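Long-range contacts in sister chromatid cohesion protein (Chaetomium thermophilum, PDB 5T8V), which probably acts as a loader of cohesin onto chromatin, with this chain forming the C-terminal, helical-repeat (HEAT) part of the longer protein: residues N988-H993 / A1006-L1011; A983-N988 / C1040-R1045; V78-L83 / R141-L146. One frame throughout, in Å; residues are numbered along the deposited sequence.

Contact 1 (N988-H993 / A1006-L1011)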
loop_
_atom_site.group_PDB
_atom_site.type_symbol
_atom_site.label_atom_id
_atom_site.label_comp_id
_atom_site.label_asym_id
_atom_site.label_seq_id
_atom_site.Cartn_x
_atom_site.Cartn_y
_atom_site.Cartn_z
ATOM N N ASN A 988 -44.262 -2.882 -44.492
ATOM C CA ASN A 988 -45.358 -3.796 -44.783
ATOM C C ASN A 988 -46.430 -3.016 -45.534
ATOM O O ASN A 988 -47.120 -2.172 -44.950
ATOM C CB ASN A 988 -45.912 -4.417 -43.503
ATOM C CG ASN A 988 -46.359 -5.855 -43.700
ATOM O OD1 ASN A 988 -45.885 -6.547 -44.603
ATOM N ND2 ASN A 988 -47.275 -6.312 -42.854
ATOM N N LEU A 989 -46.563 -3.294 -46.827
ATOM C CA LEU A 989 -47.501 -2.582 -47.692
ATOM C C LEU A 989 -48.873 -3.248 -47.697
ATOM O O LEU A 989 -49.457 -3.511 -48.747
ATOM C CB LEU A 989 -46.927 -2.496 -49.102
ATOM C CG LEU A 989 -45.586 -1.768 -49.230
ATOM C CD1 LEU A 989 -45.006 -1.953 -50.622
ATOM C CD2 LEU A 989 -45.742 -0.287 -48.912
ATOM N N ASP A 990 -49.401 -3.524 -46.504
ATOM C CA ASP A 990 -50.713 -4.154 -46.407
ATOM C C ASP A 990 -51.821 -3.218 -46.865
ATOM O O ASP A 990 -52.869 -3.680 -47.330
ATOM C CB ASP A 990 -50.970 -4.615 -44.973
ATOM C CG ASP A 990 -49.965 -5.648 -44.503
ATOM O OD1 ASP A 990 -49.291 -6.256 -45.361
ATOM O OD2 ASP A 990 -49.854 -5.856 -43.276
ATOM N N SER A 991 -51.616 -1.904 -46.742
ATOM C CA SER A 991 -52.618 -0.949 -47.196
ATOM C C SER A 991 -52.744 -0.931 -48.714
ATOM O O SER A 991 -53.803 -0.556 -49.231
ATOM C CB SER A 991 -52.281 0.452 -46.681
ATOM O OG SER A 991 -51.048 0.904 -47.205
ATOM N N HIS A 992 -51.699 -1.323 -49.434
ATOM C CA HIS A 992 -51.730 -1.400 -50.896
ATOM C C HIS A 992 -52.026 -2.819 -51.362
ATOM O O HIS A 992 -51.374 -3.355 -52.258
ATOM C CB HIS A 992 -50.412 -0.901 -51.474
ATOM C CG HIS A 992 -50.079 0.503 -51.080
ATOM N ND1 HIS A 992 -49.626 0.835 -49.821
ATOM C CD2 HIS A 992 -50.142 1.664 -51.774
ATOM C CE1 HIS A 992 -49.423 2.139 -49.757
ATOM N NE2 HIS A 992 -49.726 2.665 -50.930
ATOM N N HIS A 993 -53.032 -3.445 -50.750
ATOM C CA HIS A 993 -53.424 -4.794 -51.133
ATOM C C HIS A 993 -53.966 -4.868 -52.553
ATOM O O HIS A 993 -54.186 -5.976 -53.054
ATOM C CB HIS A 993 -54.468 -5.337 -50.154
ATOM C CG HIS A 993 -55.711 -4.508 -50.067
ATOM N ND1 HIS A 993 -55.768 -3.320 -49.371
ATOM C CD2 HIS A 993 -56.948 -4.703 -50.581
ATOM C CE1 HIS A 993 -56.986 -2.815 -49.465
ATOM N NE2 HIS A 993 -57.721 -3.635 -50.195
ATOM N N ALA A 1006 -55.344 -9.695 -48.892
ATOM C CA ALA A 1006 -54.861 -8.397 -48.422
ATOM C C ALA A 1006 -53.764 -8.562 -47.374
ATOM O O ALA A 1006 -53.684 -7.805 -46.405
ATOM C CB ALA A 1006 -56.009 -7.545 -47.874
ATOM N N SER A 1007 -52.902 -9.558 -47.573
ATOM C CA SER A 1007 -51.803 -9.832 -46.654
ATOM C C SER A 1007 -50.467 -9.310 -47.167
ATOM O O SER A 1007 -49.766 -8.594 -46.445
ATOM C CB SER A 1007 -51.701 -11.339 -46.391
ATOM O OG SER A 1007 -50.685 -11.613 -45.442
ATOM N N VAL A 1008 -50.093 -9.663 -48.397
ATOM C CA VAL A 1008 -48.792 -9.308 -48.962
ATOM C C VAL A 1008 -47.709 -10.093 -48.231
ATOM O O VAL A 1008 -46.952 -10.847 -48.851
ATOM C CB VAL A 1008 -48.526 -7.792 -48.889
ATOM C CG1 VAL A 1008 -47.252 -7.442 -49.648
ATOM C CG2 VAL A 1008 -49.713 -7.013 -49.445
ATOM N N SER A 1009 -47.620 -9.911 -46.911
ATOM C CA SER A 1009 -46.754 -10.750 -46.090
ATOM C C SER A 1009 -46.901 -12.215 -46.478
ATOM O O SER A 1009 -45.917 -12.894 -46.801
ATOM C CB SER A 1009 -47.096 -10.551 -44.612
ATOM O OG SER A 1009 -47.407 -9.195 -44.336
ATOM N N LYS A 1010 -48.139 -12.714 -46.465
ATOM C CA LYS A 1010 -48.388 -14.096 -46.851
ATOM C C LYS A 1010 -48.105 -14.331 -48.327
ATOM O O LYS A 1010 -47.808 -15.462 -48.722
ATOM C CB LYS A 1010 -49.831 -14.480 -46.527
ATOM C CG LYS A 1010 -50.257 -15.805 -47.132
ATOM C CD LYS A 1010 -51.448 -16.397 -46.406
ATOM C CE LYS A 1010 -51.958 -17.637 -47.118
ATOM N NZ LYS A 1010 -52.905 -18.416 -46.277
ATOM N N LEU A 1011 -48.203 -13.294 -49.160
ATOM C CA LEU A 1011 -47.839 -13.449 -50.565
ATOM C C LEU A 1011 -46.340 -13.678 -50.709
ATOM O O LEU A 1011 -45.903 -14.608 -51.400
ATOM C CB LEU A 1011 -48.285 -12.219 -51.360
ATOM C CG LEU A 1011 -47.934 -12.184 -52.851
ATOM C CD1 LEU A 1011 -48.454 -13.420 -53.571
ATOM C CD2 LEU A 1011 -48.492 -10.923 -53.495
#
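His993 and Ala1006 mark the tight end of two segments that run antiparallel in residue order, with a CA to CA distance of 4.7 Å between them. From there the backbones part: Asp990 CA and Ser1007 CA are 5.8 Å apart, and Asn988 CA and Ser1009 CA reach 7.2 Å. Neither segment is a strand. Leu989 is the centre of an inverse gamma turn, and the backbone bond from His992 N to Leu989 O keeps the chain curled just after it.

Side chains bridge the widening gap. At the wide end Ser1009 OG meets the amide of Asn988, 3.1 Å from OD1, and the hydroxyl also lies within hydrogen-bonding distance of Ser1007 O. Which acceptor its one proton serves is not settled, and Ser1043 OG makes a weak bond to the same oxygen. An alanine in place of Asn988 would lack the amide and would probably leave Ser1009 OG without its mate in OD1, with Ser1007 O the acceptor that remains. In the middle, Val1008 sends CG2, anti to its own carbonyl carbon, against Leu989 O at 3.6 Å, and its side chain also packs on Phe996. At the narrow end the contact is apolar: Ala1006 CB lies 3.5 Å from His993 CB and approaches the imidazole obliquely, while His993 ND1 makes a weak bond to Ser991 O.

The loop joins helix 969-986 to helix 1009-1016 in the HEAT-repeat chain and folds back on the start of the second helix. Ser1007 OG accepts from Lys1010 N at 3.0 Å with an N-H...O angle of 159°, which fits an ST motif, and Val1008 holds the N-cap position; both are typical of a capped helix start.

Contact 2 (A983-N988 / C1040-R1045); sequences AGKHCN and CQSSPR
Lys985 and Gln1041 are brought together by contrasting first torsions. Lys985 has CG anti to its backbone N (chi1 178°) and continues extended, whereas Gln1041 has CG between its backbone N and carbonyl carbon (chi1 82°) before its own chain straightens. The two side chains cross at a slant, with Gln1041 OE1 beside the outer part of the lysine chain. Gln1041 OE1 lies 3.0 Å from Lys985 NZ, a weak hydrogen bond, and the carbonyl oxygen also touches the methylene carbons CD and CE of the lysine.

The stronger link starts from Ser1042, whose OG is anti to the carbonyl carbon. That hydroxyl donates to Lys985 O at 2.7 Å, lying in the carbonyl plane and on a lone pair, with a C=O...O angle of 123°. The oxygen belongs to the last turn of helix 969-986, since Cys987 is the first residue to leave helical backbone angles. Ser1042 CB rests on the neighbouring carbonyl as well, 3.7 Å from Gly984 O. With Lys985 CA only 5.3 Å from Ser1042 CA, the backbones come close exactly here. In terms of the fold, this is a junction in the helical-repeat array: the C-terminal parts of helices 969-986 and 1026-1042 meet directly, and the intervening sequence includes the short helix 1009-1016.

Beyond the helix end, Asn988 ND2 stands 3.3 Å from Ser1043 OG, although the amide has its stronger polar partner in Ser1009. On the other flank Lys985 CG sits over one face of the His986 ring, 4.0 Å above its plane and offset toward the rim. Asp923 receives a weak hydrogen bond from His986 NE2 and forms a long, weak ion pair with Lys985 NZ. Gln1041 packs against Ser1074 and Glu1077 of helix 1065-1086.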
loop_
_atom_site.group_PDB
_atom_site.type_symbol
_atom_site.label_atom_id
_atom_site.label_comp_id
_atom_site.label_asym_id
_atom_site.label_seq_id
_atom_site.Cartn_x
_atom_site.Cartn_y
_atom_site.Cartn_z
ATOM N N ALA A 983 -37.721 -5.862 -47.209
ATOM C CA ALA A 983 -38.948 -5.095 -47.391
ATOM C C ALA A 983 -40.016 -5.548 -46.406
ATOM O O ALA A 983 -40.622 -4.729 -45.707
ATOM C CB ALA A 983 -39.443 -5.237 -48.831
ATOM N N GLY A 984 -40.249 -6.859 -46.327
ATOM C CA GLY A 984 -41.194 -7.375 -45.353
ATOM C C GLY A 984 -40.819 -7.024 -43.927
ATOM O O GLY A 984 -41.695 -6.850 -43.076
ATOM N N LYS A 985 -39.519 -6.907 -43.647
ATOM C CA LYS A 985 -39.081 -6.590 -42.291
ATOM C C LYS A 985 -39.430 -5.155 -41.920
ATOM O O LYS A 985 -39.961 -4.898 -40.833
ATOM C CB LYS A 985 -37.575 -6.823 -42.154
ATOM C CG LYS A 985 -37.025 -6.472 -40.774
ATOM C CD LYS A 985 -35.564 -6.863 -40.636
ATOM C CE LYS A 985 -35.002 -6.475 -39.277
ATOM N NZ LYS A 985 -33.909 -7.391 -38.840
ATOM N N HIS A 986 -39.141 -4.204 -42.808
ATOM C CA HIS A 986 -39.275 -2.788 -42.480
ATOM C C HIS A 986 -40.578 -2.173 -42.973
ATOM O O HIS A 986 -41.243 -1.453 -42.223
ATOM C CB HIS A 986 -38.087 -2.009 -43.052
ATOM C CG HIS A 986 -36.778 -2.380 -42.434
ATOM N ND1 HIS A 986 -36.347 -1.853 -41.236
ATOM C CD2 HIS A 986 -35.810 -3.234 -42.840
ATOM C CE1 HIS A 986 -35.168 -2.364 -40.932
ATOM N NE2 HIS A 986 -34.818 -3.204 -41.891
ATOM N N CYS A 987 -40.957 -2.433 -44.222
ATOM C CA CYS A 987 -42.117 -1.803 -44.843
ATOM C C CYS A 987 -43.136 -2.875 -45.198
ATOM O O CYS A 987 -42.906 -3.678 -46.108
ATOM C CB CYS A 987 -41.701 -1.014 -46.082
ATOM S SG CYS A 987 -40.517 -1.857 -47.140
ATOM N N ASN A 988 -44.262 -2.882 -44.492
ATOM C CA ASN A 988 -45.358 -3.796 -44.783
ATOM C C ASN A 988 -46.430 -3.016 -45.534
ATOM O O ASN A 988 -47.120 -2.172 -44.950
ATOM C CB ASN A 988 -45.912 -4.417 -43.503
ATOM C CG ASN A 988 -46.359 -5.855 -43.700
ATOM O OD1 ASN A 988 -45.885 -6.547 -44.603
ATOM N ND2 ASN A 988 -47.275 -6.312 -42.854
ATOM N N CYS A 1040 -41.365 -12.889 -41.373
ATOM C CA CYS A 1040 -42.170 -13.340 -40.242
ATOM C C CYS A 1040 -41.874 -12.533 -38.985
ATOM O O CYS A 1040 -42.785 -12.251 -38.198
ATOM C CB CYS A 1040 -41.929 -14.826 -39.987
ATOM S SG CYS A 1040 -42.556 -15.911 -41.282
ATOM N N GLN A 1041 -40.611 -12.151 -38.772
ATOM C CA GLN A 1041 -40.269 -11.464 -37.531
ATOM C C GLN A 1041 -41.059 -10.172 -37.367
ATOM O O GLN A 1041 -41.306 -9.737 -36.237
ATOM C CB GLN A 1041 -38.765 -11.188 -37.472
ATOM C CG GLN A 1041 -38.304 -9.953 -38.225
ATOM C CD GLN A 1041 -36.820 -9.712 -38.073
ATOM O OE1 GLN A 1041 -36.396 -8.631 -37.665
ATOM N NE2 GLN A 1041 -36.018 -10.721 -38.395
ATOM N N SER A 1042 -41.468 -9.549 -38.474
ATOM C CA SER A 1042 -42.283 -8.341 -38.430
ATOM C C SER A 1042 -43.753 -8.601 -38.741
ATOM O O SER A 1042 -44.574 -7.691 -38.573
ATOM C CB SER A 1042 -41.736 -7.297 -39.408
ATOM O OG SER A 1042 -40.481 -6.805 -38.970
ATOM N N SER A 1043 -44.101 -9.803 -39.192
ATOM C CA SER A 1043 -45.490 -10.214 -39.390
ATOM C C SER A 1043 -45.666 -11.578 -38.736
ATOM O O SER A 1043 -45.813 -12.599 -39.419
ATOM C CB SER A 1043 -45.854 -10.256 -40.874
ATOM O OG SER A 1043 -45.802 -8.960 -41.448
ATOM N N PRO A 1044 -45.655 -11.628 -37.402
ATOM C CA PRO A 1044 -45.579 -12.927 -36.714
ATOM C C PRO A 1044 -46.700 -13.890 -37.062
ATOM O O PRO A 1044 -46.515 -15.103 -36.905
ATOM C CB PRO A 1044 -45.619 -12.540 -35.229
ATOM C CG PRO A 1044 -45.141 -11.128 -35.190
ATOM C CD PRO A 1044 -45.635 -10.501 -36.453
ATOM N N ARG A 1045 -47.856 -13.407 -37.521
ATOM C CA ARG A 1045 -48.954 -14.317 -37.825
ATOM C C ARG A 1045 -48.591 -15.310 -38.921
ATOM O O ARG A 1045 -49.227 -16.366 -39.019
ATOM C CB ARG A 1045 -50.201 -13.529 -38.220
ATOM C CG ARG A 1045 -50.868 -12.821 -37.047
ATOM C CD ARG A 1045 -52.384 -12.935 -37.094
ATOM N NE ARG A 1045 -52.832 -14.327 -37.094
ATOM C CZ ARG A 1045 -52.930 -15.092 -36.010
ATOM N NH1 ARG A 1045 -52.605 -14.615 -34.815
ATOM N NH2 ARG A 1045 -53.351 -16.346 -36.120
#

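Contact 3 (V78-L83 / R141-L146); sequences VPLDDL and REEKQL
Arg141 reaches across to Val78 with NH1, which donates to Val78 O at 2.9 Å. The donor lies in the carbonyl plane and on a lone pair, with a C=O...N angle of 135°, while the oxygen is tilted 30° out of the guanidinium plane. The same NH1 also bonds to Phe75 O, so two backbone carbonyls grip one nitrogen. Aliphatic groups pack against part of the guanidinium: Leu83 CD1 lies over one face, 4.2 Å above the plane and offset toward the rim, and Leu80 CB approaches NH2 obliquely at 3.7 Å.

Leu80 carries most of the apolar contact. It has CG anti to its backbone N; its CD1 touches both Glu143 CG and Leu146 CD2, the latter at 3.7 Å. The leucine and Glu143 slide past each other in opposite directions, and Glu143 CB and CG meet the Leu80 methyls. Leu146 CD2 also meets Leu83 CB at 3.9 Å, and both leucines of segment 78-83 thus share one methyl of Leu146. In the fold this is loop-to-helix packing in a helical-repeat array: the connection between helices 120-136 and 149-172 lies against the start of helix 81-96 and the residues leading into it.

In the second shell, Glu143 forms a salt bridge to the arginine, OE2 lying 3.2 Å from Arg141 NH2. The bend of the arginine chain at chi3 (66°) places NE, which faces Glu143 OE1. Both hydrogen bonds of the pair, from NH2 and from NE, are weak, and the pairing probably helps to orient the guanidinium. The backbone bond from Leu83 N to Leu80 O closes the turn that carries both leucines. Farther out, Val78 packs on Leu20 of helix 9-36, and Leu146 on Leu87 of helix 81-96.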
loop_
_atom_site.group_PDB
_atom_site.type_symbol
_atom_site.label_atom_id
_atom_site.label_comp_id
_atom_site.label_asym_id
_atom_site.label_seq_id
_atom_site.Cartn_x
_atom_site.Cartn_y
_atom_site.Cartn_z
ATOM N N VAL A 78 53.429 24.811 48.974
ATOM C CA VAL A 78 52.604 25.379 50.037
ATOM C C VAL A 78 52.952 24.687 51.350
ATOM O O VAL A 78 52.952 23.449 51.407
ATOM C CB VAL A 78 51.107 25.241 49.718
ATOM C CG1 VAL A 78 50.250 25.612 50.933
ATOM C CG2 VAL A 78 50.743 26.115 48.530
ATOM N N PRO A 79 53.249 25.422 52.420
ATOM C CA PRO A 79 53.571 24.767 53.692
ATOM C C PRO A 79 52.475 23.801 54.113
ATOM O O PRO A 79 51.294 24.150 54.158
ATOM C CB PRO A 79 53.702 25.940 54.670
ATOM C CG PRO A 79 54.072 27.098 53.819
ATOM C CD PRO A 79 53.370 26.887 52.510
ATOM N N LEU A 80 52.879 22.567 54.414
ATOM C CA LEU A 80 51.924 21.558 54.861
ATOM C C LEU A 80 51.218 21.995 56.137
ATOM O O LEU A 80 49.984 21.981 56.215
ATOM C CB LEU A 80 52.645 20.227 55.078
ATOM C CG LEU A 80 51.838 19.099 55.727
ATOM C CD1 LEU A 80 50.800 18.556 54.756
ATOM C CD2 LEU A 80 52.766 18.002 56.218
ATOM N N ASP A 81 51.992 22.399 57.150
ATOM C CA ASP A 81 51.437 22.624 58.482
ATOM C C ASP A 81 50.259 23.589 58.472
ATOM O O ASP A 81 49.347 23.457 59.297
ATOM C CB ASP A 81 52.530 23.141 59.421
ATOM C CG ASP A 81 53.146 22.038 60.264
ATOM O OD1 ASP A 81 53.051 20.857 59.868
ATOM O OD2 ASP A 81 53.728 22.354 61.324
ATOM N N ASP A 82 50.247 24.560 57.559
ATOM C CA ASP A 82 49.158 25.525 57.496
ATOM C C ASP A 82 48.106 25.159 56.451
ATOM O O ASP A 82 47.205 25.962 56.187
ATOM C CB ASP A 82 49.705 26.938 57.249
ATOM C CG ASP A 82 50.383 27.093 55.901
ATOM O OD1 ASP A 82 50.040 26.355 54.955
ATOM O OD2 ASP A 82 51.262 27.975 55.789
ATOM N N LEU A 83 48.202 23.973 55.851
ATOM C CA LEU A 83 47.095 23.416 55.080
ATOM C C LEU A 83 46.203 22.537 55.948
ATOM O O LEU A 83 44.982 22.511 55.756
ATOM C CB LEU A 83 47.621 22.606 53.891
ATOM C CG LEU A 83 47.887 23.373 52.592
ATOM C CD1 LEU A 83 48.607 22.485 51.589
ATOM C CD2 LEU A 83 46.594 23.897 51.989
ATOM N N ARG A 141 49.356 15.920 46.138
ATOM C CA ARG A 141 50.300 15.801 47.238
ATOM C C ARG A 141 50.122 14.460 47.947
ATOM O O ARG A 141 49.049 13.851 47.926
ATOM C CB ARG A 141 50.124 16.957 48.223
ATOM C CG ARG A 141 50.567 18.310 47.676
ATOM C CD ARG A 141 50.264 19.431 48.650
ATOM N NE ARG A 141 51.054 19.327 49.879
ATOM C CZ ARG A 141 51.963 20.209 50.293
ATOM N NH1 ARG A 141 52.225 21.307 49.594
ATOM N NH2 ARG A 141 52.610 19.997 51.432
ATOM N N GLU A 142 51.200 14.003 48.588
ATOM C CA GLU A 142 51.252 12.659 49.147
ATOM C C GLU A 142 51.013 12.605 50.650
ATOM O O GLU A 142 50.751 11.519 51.177
ATOM C CB GLU A 142 52.610 12.019 48.845
ATOM C CG GLU A 142 52.881 11.821 47.367
ATOM C CD GLU A 142 54.257 11.243 47.097
ATOM O OE1 GLU A 142 54.762 10.481 47.950
ATOM O OE2 GLU A 142 54.834 11.555 46.035
ATOM N N GLU A 143 51.106 13.732 51.353
ATOM C CA GLU A 143 50.923 13.718 52.798
ATOM C C GLU A 143 49.548 13.169 53.158
ATOM O O GLU A 143 48.536 13.517 52.542
ATOM C CB GLU A 143 51.092 15.124 53.371
ATOM C CG GLU A 143 52.500 15.681 53.253
ATOM C CD GLU A 143 52.745 16.407 51.947
ATOM O OE1 GLU A 143 51.883 16.328 51.047
ATOM O OE2 GLU A 143 53.803 17.060 51.821
ATOM N N LYS A 144 49.516 12.300 54.171
ATOM C CA LYS A 144 48.270 11.661 54.574
ATOM C C LYS A 144 47.337 12.615 55.310
ATOM O O LYS A 144 46.122 12.385 55.325
ATOM C CB LYS A 144 48.565 10.446 55.455
ATOM C CG LYS A 144 49.482 9.414 54.811
ATOM C CD LYS A 144 48.835 8.750 53.604
ATOM C CE LYS A 144 49.740 7.681 53.009
ATOM N NZ LYS A 144 49.097 6.958 51.877
ATOM N N GLN A 145 47.870 13.677 55.917
ATOM C CA GLN A 145 47.035 14.616 56.655
ATOM C C GLN A 145 46.178 15.487 55.745
ATOM O O GLN A 145 45.345 16.246 56.252
ATOM C CB GLN A 145 47.903 15.513 57.541
ATOM C CG GLN A 145 48.817 14.760 58.497
ATOM C CD GLN A 145 50.222 14.593 57.954
ATOM O OE1 GLN A 145 50.423 14.438 56.749
ATOM N NE2 GLN A 145 51.207 14.633 58.843
ATOM N N LEU A 146 46.363 15.404 54.427
ATOM C CA LEU A 146 45.597 16.195 53.475
ATOM C C LEU A 146 44.433 15.425 52.872
ATOM O O LEU A 146 43.676 15.994 52.079
ATOM C CB LEU A 146 46.514 16.703 52.357
ATOM C CG LEU A 146 47.717 17.540 52.803
ATOM C CD1 LEU A 146 48.528 17.986 51.598
ATOM C CD2 LEU A 146 47.278 18.745 53.626
#

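Contacts 1 and 2 form one neighbourhood, with centres about 10 Å apart. They share Asn988 and touch where Ser1009 OG of contact 1 lies 3.3 Å from Ser1043 OG of contact 2. The shared residue and this touch bring together the ends of helices 969-986 and 1026-1042 and the start of helix 1009-1016. Along the chain contact 1 is nested within the loop that contact 2 closes. Contact 3 closes much earlier in sequence and lies on the opposite side of the chain's centre. Its centre is about 145 Å from that of contact 1 and about 135 Å from that of contact 2; even the nearest atoms of contacts 2 and 3 are about 121 Å apart.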